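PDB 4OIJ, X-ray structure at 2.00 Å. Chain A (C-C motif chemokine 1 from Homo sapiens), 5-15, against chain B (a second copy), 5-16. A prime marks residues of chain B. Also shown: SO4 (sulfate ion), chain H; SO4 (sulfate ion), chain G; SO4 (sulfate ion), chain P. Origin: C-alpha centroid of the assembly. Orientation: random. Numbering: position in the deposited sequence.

Chain A 5-15: QVPFSRCCFSF
Chain B 5-16: QVPFSRCCFSFA

A single sulfate ion (chain H) sits between the two copies of Arg10, on the face of the sheet that carries the arginines, and is held by both. Arg10 NE donates to its O2 at 2.5 Å and Arg10 NH1 to its O4 at 3.0 Å, while Arg10′ NE and Arg10′ NH2 both reach its O1, at 3.0 and 2.8 Å. The anion, probably from the crystallisation liquor, thus offsets two like charges brought together by the pairing of identical strands. Each guanidinium also binds a further sulfate: Arg10 NH1 donates to O1 of chain G at 3.1 Å, and Arg10′ NH2 to O3 of chain P at 2.9 Å.

Beneath this site, strands 9-11 of the two chains run antiparallel, with 144° between their directions and a closest axial approach of 4.9 Å. The register centres on Arg10 opposite Arg10′, a non-hydrogen-bonded pair, flanked by the hydrogen-bonded pairs Ser9 with Cys11′ and Cys11 with Ser9′, each with CA atoms 5.0 Å apart. Four nearly linear hydrogen bonds join them: Ser9 N to Cys11′ O and Ser9′ N to Cys11 O are 2.6 Å, and Cys11′ N to Ser9 O and Cys11 N to Ser9′ O are 2.9 Å. The strand residues are extended, with phi from −96 to −122° and psi from 112 to 150°.

On the arginine face, both arginines adopt m, t, t for chi1 to chi3, with chi4 near 79°. Phe8 and Phe8′, with chi1 p and chi2 80°, accept the aliphatic part of the opposing arginine over one ring face; Arg10′ CD lies 4.0 Å from the centroid formed by the Phe8 ring atoms CG to CZ, and the reciprocal contact matches it.

The opposite face carries Ser9, Cys11 and their mates. Cys11 SG and Cys11′ SG, both chi1 m, are 3.9 Å apart and not bonded to each other; each is bonded covalently elsewhere in the structure. Each sulfur meets the edge of the opposing phenylalanine, Cys11 SG lying 3.7 Å from Phe13′ CE2. The Phe13 side chains (chi1 m, chi2 −67°) meet tip to tip, with Phe13 CZ and Phe13′ CZ 4.4 Å apart.

Farther out, Val6 points toward the other chain, its CG1 3.6 Å from Ser14′ OG and its CG2 3.7 Å from Ala16′ CB. Water extends the pairing beyond the strands: one molecule donates to Pro7 O at 2.5 Å and Ser14′ O at 2.8 Å, and another mirrors it between Pro7′ and Ser14.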

# COMPACT_ATOMS: atom_id res chain seq x y z
N GLN A 5 -1.01 -2.00 15.62
CA GLN A 5 -0.68 -1.80 14.19
C GLN A 5 0.76 -2.09 13.77
O GLN A 5 1.72 -1.65 14.42
CB GLN A 5 -1.18 -0.45 13.66
CG GLN A 5 -0.57 0.78 14.31
CD GLN A 5 -0.82 2.02 13.49
OE1 GLN A 5 -0.22 2.23 12.43
NE2 GLN A 5 -1.70 2.88 13.98
N VAL A 6 0.90 -2.83 12.64
CA VAL A 6 2.16 -3.23 11.96
C VAL A 6 1.89 -2.91 10.49
O VAL A 6 1.51 -3.81 9.74
CB VAL A 6 2.52 -4.72 12.17
CG1 VAL A 6 3.95 -4.89 12.65
CG2 VAL A 6 1.55 -5.41 13.11
N PRO A 7 1.97 -1.62 10.10
CA PRO A 7 1.51 -1.24 8.75
C PRO A 7 2.23 -1.91 7.62
O PRO A 7 3.40 -2.23 7.76
CB PRO A 7 1.72 0.27 8.71
CG PRO A 7 1.72 0.70 10.13
CD PRO A 7 2.33 -0.43 10.90
N PHE A 8 1.54 -2.13 6.50
CA PHE A 8 2.18 -2.69 5.33
C PHE A 8 3.03 -1.60 4.74
O PHE A 8 2.84 -0.41 5.05
CB PHE A 8 1.16 -3.23 4.32
CG PHE A 8 0.16 -2.21 3.83
CD1 PHE A 8 0.50 -1.30 2.84
CD2 PHE A 8 -1.11 -2.13 4.41
CE1 PHE A 8 -0.40 -0.33 2.42
CE2 PHE A 8 -2.02 -1.16 3.98
CZ PHE A 8 -1.66 -0.26 2.99
N SER A 9 3.98 -1.98 3.93
CA SER A 9 4.86 -1.01 3.30
C SER A 9 4.30 -0.74 1.91
O SER A 9 3.77 -1.67 1.30
CB SER A 9 6.28 -1.59 3.17
OG SER A 9 6.81 -2.00 4.42
N ARG A 10 4.49 0.46 1.37
CA ARG A 10 4.10 0.79 -0.01
C ARG A 10 5.35 0.78 -0.86
O ARG A 10 6.24 1.63 -0.66
CB ARG A 10 3.38 2.15 -0.12
CG ARG A 10 1.96 2.07 0.40
CD ARG A 10 1.19 3.36 0.14
NE ARG A 10 -0.05 3.40 0.91
CZ ARG A 10 -0.12 3.70 2.20
NH1 ARG A 10 -1.28 3.70 2.82
NH2 ARG A 10 0.98 4.01 2.88
N CYS A 11 5.46 -0.18 -1.78
CA CYS A 11 6.68 -0.30 -2.57
C CYS A 11 6.41 -0.19 -4.05
O CYS A 11 5.33 -0.58 -4.52
CB CYS A 11 7.41 -1.60 -2.24
SG CYS A 11 7.67 -1.86 -0.47
N CYS A 12 7.38 0.33 -4.78
CA CYS A 12 7.28 0.51 -6.22
C CYS A 12 8.35 -0.32 -6.83
O CYS A 12 9.52 0.07 -6.74
CB CYS A 12 7.47 1.98 -6.59
SG CYS A 12 6.00 2.98 -6.32
N PHE A 13 7.99 -1.51 -7.35
CA PHE A 13 9.00 -2.36 -8.00
C PHE A 13 8.92 -2.25 -9.54
O PHE A 13 9.75 -2.80 -10.24
CB PHE A 13 8.91 -3.80 -7.50
CG PHE A 13 9.10 -3.93 -6.00
CD1 PHE A 13 10.33 -3.65 -5.40
CD2 PHE A 13 8.07 -4.42 -5.19
CE1 PHE A 13 10.51 -3.80 -4.04
CE2 PHE A 13 8.26 -4.57 -3.83
CZ PHE A 13 9.47 -4.26 -3.26
N SER A 14 7.90 -1.53 -10.07
CA SER A 14 7.73 -1.30 -11.51
C SER A 14 7.37 0.17 -11.65
O SER A 14 6.62 0.68 -10.81
CB SER A 14 6.60 -2.16 -12.07
OG SER A 14 6.21 -1.72 -13.36
N PHE A 15 7.91 0.86 -12.68
CA PHE A 15 7.67 2.30 -12.83
C PHE A 15 7.07 2.71 -14.17
O PHE A 15 7.28 2.04 -15.21
CB PHE A 15 8.96 3.13 -12.61
CG PHE A 15 9.70 2.85 -11.32
CD1 PHE A 15 9.29 3.43 -10.13
CD2 PHE A 15 10.82 2.04 -11.31
CE1 PHE A 15 9.98 3.18 -8.95
CE2 PHE A 15 11.51 1.78 -10.12
CZ PHE A 15 11.08 2.35 -8.95
N GLN B 5 -1.89 3.52 -15.31
CA GLN B 5 -1.59 3.01 -13.96
C GLN B 5 -0.49 1.96 -13.83
O GLN B 5 -0.44 0.99 -14.59
CB GLN B 5 -2.87 2.60 -13.20
CG GLN B 5 -3.66 1.45 -13.81
CD GLN B 5 -4.65 0.89 -12.82
OE1 GLN B 5 -4.29 0.18 -11.87
NE2 GLN B 5 -5.93 1.20 -13.02
N VAL B 6 0.39 2.17 -12.81
CA VAL B 6 1.54 1.32 -12.41
C VAL B 6 1.41 1.22 -10.90
O VAL B 6 2.04 1.99 -10.18
CB VAL B 6 2.92 1.91 -12.83
CG1 VAL B 6 3.77 0.87 -13.54
CG2 VAL B 6 2.77 3.16 -13.67
N PRO B 7 0.50 0.35 -10.41
CA PRO B 7 0.19 0.34 -8.97
C PRO B 7 1.36 0.03 -8.06
O PRO B 7 2.23 -0.70 -8.46
CB PRO B 7 -0.90 -0.73 -8.84
CG PRO B 7 -1.54 -0.78 -10.17
CD PRO B 7 -0.42 -0.55 -11.15
N PHE B 8 1.37 0.59 -6.86
CA PHE B 8 2.40 0.28 -5.90
C PHE B 8 2.07 -1.10 -5.37
O PHE B 8 0.94 -1.59 -5.51
CB PHE B 8 2.49 1.33 -4.78
CG PHE B 8 1.21 1.52 -4.00
CD1 PHE B 8 0.85 0.63 -2.99
CD2 PHE B 8 0.33 2.55 -4.31
CE1 PHE B 8 -0.35 0.78 -2.31
CE2 PHE B 8 -0.86 2.72 -3.60
CZ PHE B 8 -1.20 1.83 -2.62
N SER B 9 3.06 -1.73 -4.81
CA SER B 9 2.88 -3.06 -4.25
C SER B 9 2.63 -2.88 -2.75
O SER B 9 3.21 -1.98 -2.16
CB SER B 9 4.16 -3.89 -4.45
OG SER B 9 4.57 -3.94 -5.80
N ARG B 10 1.85 -3.78 -2.14
CA ARG B 10 1.62 -3.79 -0.69
C ARG B 10 2.46 -4.89 -0.10
O ARG B 10 2.21 -6.06 -0.37
CB ARG B 10 0.14 -3.99 -0.32
CG ARG B 10 -0.68 -2.74 -0.59
CD ARG B 10 -2.08 -2.83 0.01
NE ARG B 10 -2.91 -1.74 -0.46
CZ ARG B 10 -3.47 -1.70 -1.66
NH1 ARG B 10 -3.26 -2.68 -2.53
NH2 ARG B 10 -4.21 -0.66 -2.02
N CYS B 11 3.49 -4.52 0.68
CA CYS B 11 4.41 -5.51 1.23
C CYS B 11 4.46 -5.51 2.72
O CYS B 11 4.27 -4.46 3.34
CB CYS B 11 5.80 -5.34 0.64
SG CYS B 11 5.83 -5.22 -1.17
N CYS B 12 4.69 -6.68 3.30
CA CYS B 12 4.77 -6.85 4.75
C CYS B 12 6.14 -7.30 5.05
O CYS B 12 6.44 -8.47 4.79
CB CYS B 12 3.74 -7.88 5.21
SG CYS B 12 2.07 -7.24 5.33
N PHE B 13 7.02 -6.40 5.50
CA PHE B 13 8.38 -6.80 5.86
C PHE B 13 8.54 -6.96 7.40
O PHE B 13 9.57 -7.43 7.87
CB PHE B 13 9.41 -5.86 5.26
CG PHE B 13 9.35 -5.77 3.75
CD1 PHE B 13 9.68 -6.87 2.96
CD2 PHE B 13 9.02 -4.58 3.12
CE1 PHE B 13 9.63 -6.78 1.57
CE2 PHE B 13 8.99 -4.49 1.74
CZ PHE B 13 9.31 -5.59 0.97
N SER B 14 7.50 -6.57 8.18
CA SER B 14 7.49 -6.71 9.65
C SER B 14 6.10 -7.26 9.99
O SER B 14 5.13 -6.86 9.34
CB SER B 14 7.69 -5.36 10.32
OG SER B 14 7.39 -5.45 11.70
N PHE B 15 6.01 -8.20 10.95
CA PHE B 15 4.75 -8.84 11.29
C PHE B 15 4.34 -8.72 12.75
O PHE B 15 5.19 -8.58 13.66
CB PHE B 15 4.74 -10.35 10.92
CG PHE B 15 5.13 -10.67 9.50
CD1 PHE B 15 4.21 -10.54 8.46
CD2 PHE B 15 6.41 -11.12 9.20
CE1 PHE B 15 4.57 -10.85 7.15
CE2 PHE B 15 6.77 -11.43 7.88
CZ PHE B 15 5.85 -11.28 6.87
N ALA B 16 3.02 -8.87 12.97
CA ALA B 16 2.37 -8.87 14.28
C ALA B 16 2.82 -10.08 15.12
O ALA B 16 2.60 -11.24 14.74
CB ALA B 16 0.85 -8.88 14.12
S SO4 H . -3.46 2.14 0.62
O1 SO4 H . -4.19 0.87 0.35
O2 SO4 H . -2.07 1.86 0.69
O3 SO4 H . -3.65 3.14 -0.49
O4 SO4 H . -3.93 2.67 1.91
S SO4 G . -1.26 6.42 5.27
O1 SO4 G . -0.94 5.03 5.64
O2 SO4 G . -0.79 7.33 6.34
O3 SO4 G . -0.57 6.76 4.01
O4 SO4 G . -2.71 6.55 5.07
S SO4 P . -6.70 -2.66 -4.44
O1 SO4 P . -7.55 -2.51 -5.62
O2 SO4 P . -5.54 -3.50 -4.79
O3 SO4 P . -6.23 -1.34 -4.01
O4 SO4 P . -7.44 -3.29 -3.35
O HOH W 1 4.87 -4.20 8.39
O HOH W 2 6.35 -3.62 6.20
O HOH W 3 5.12 -2.39 -7.60
O HOH W 4 4.53 -0.74 -9.53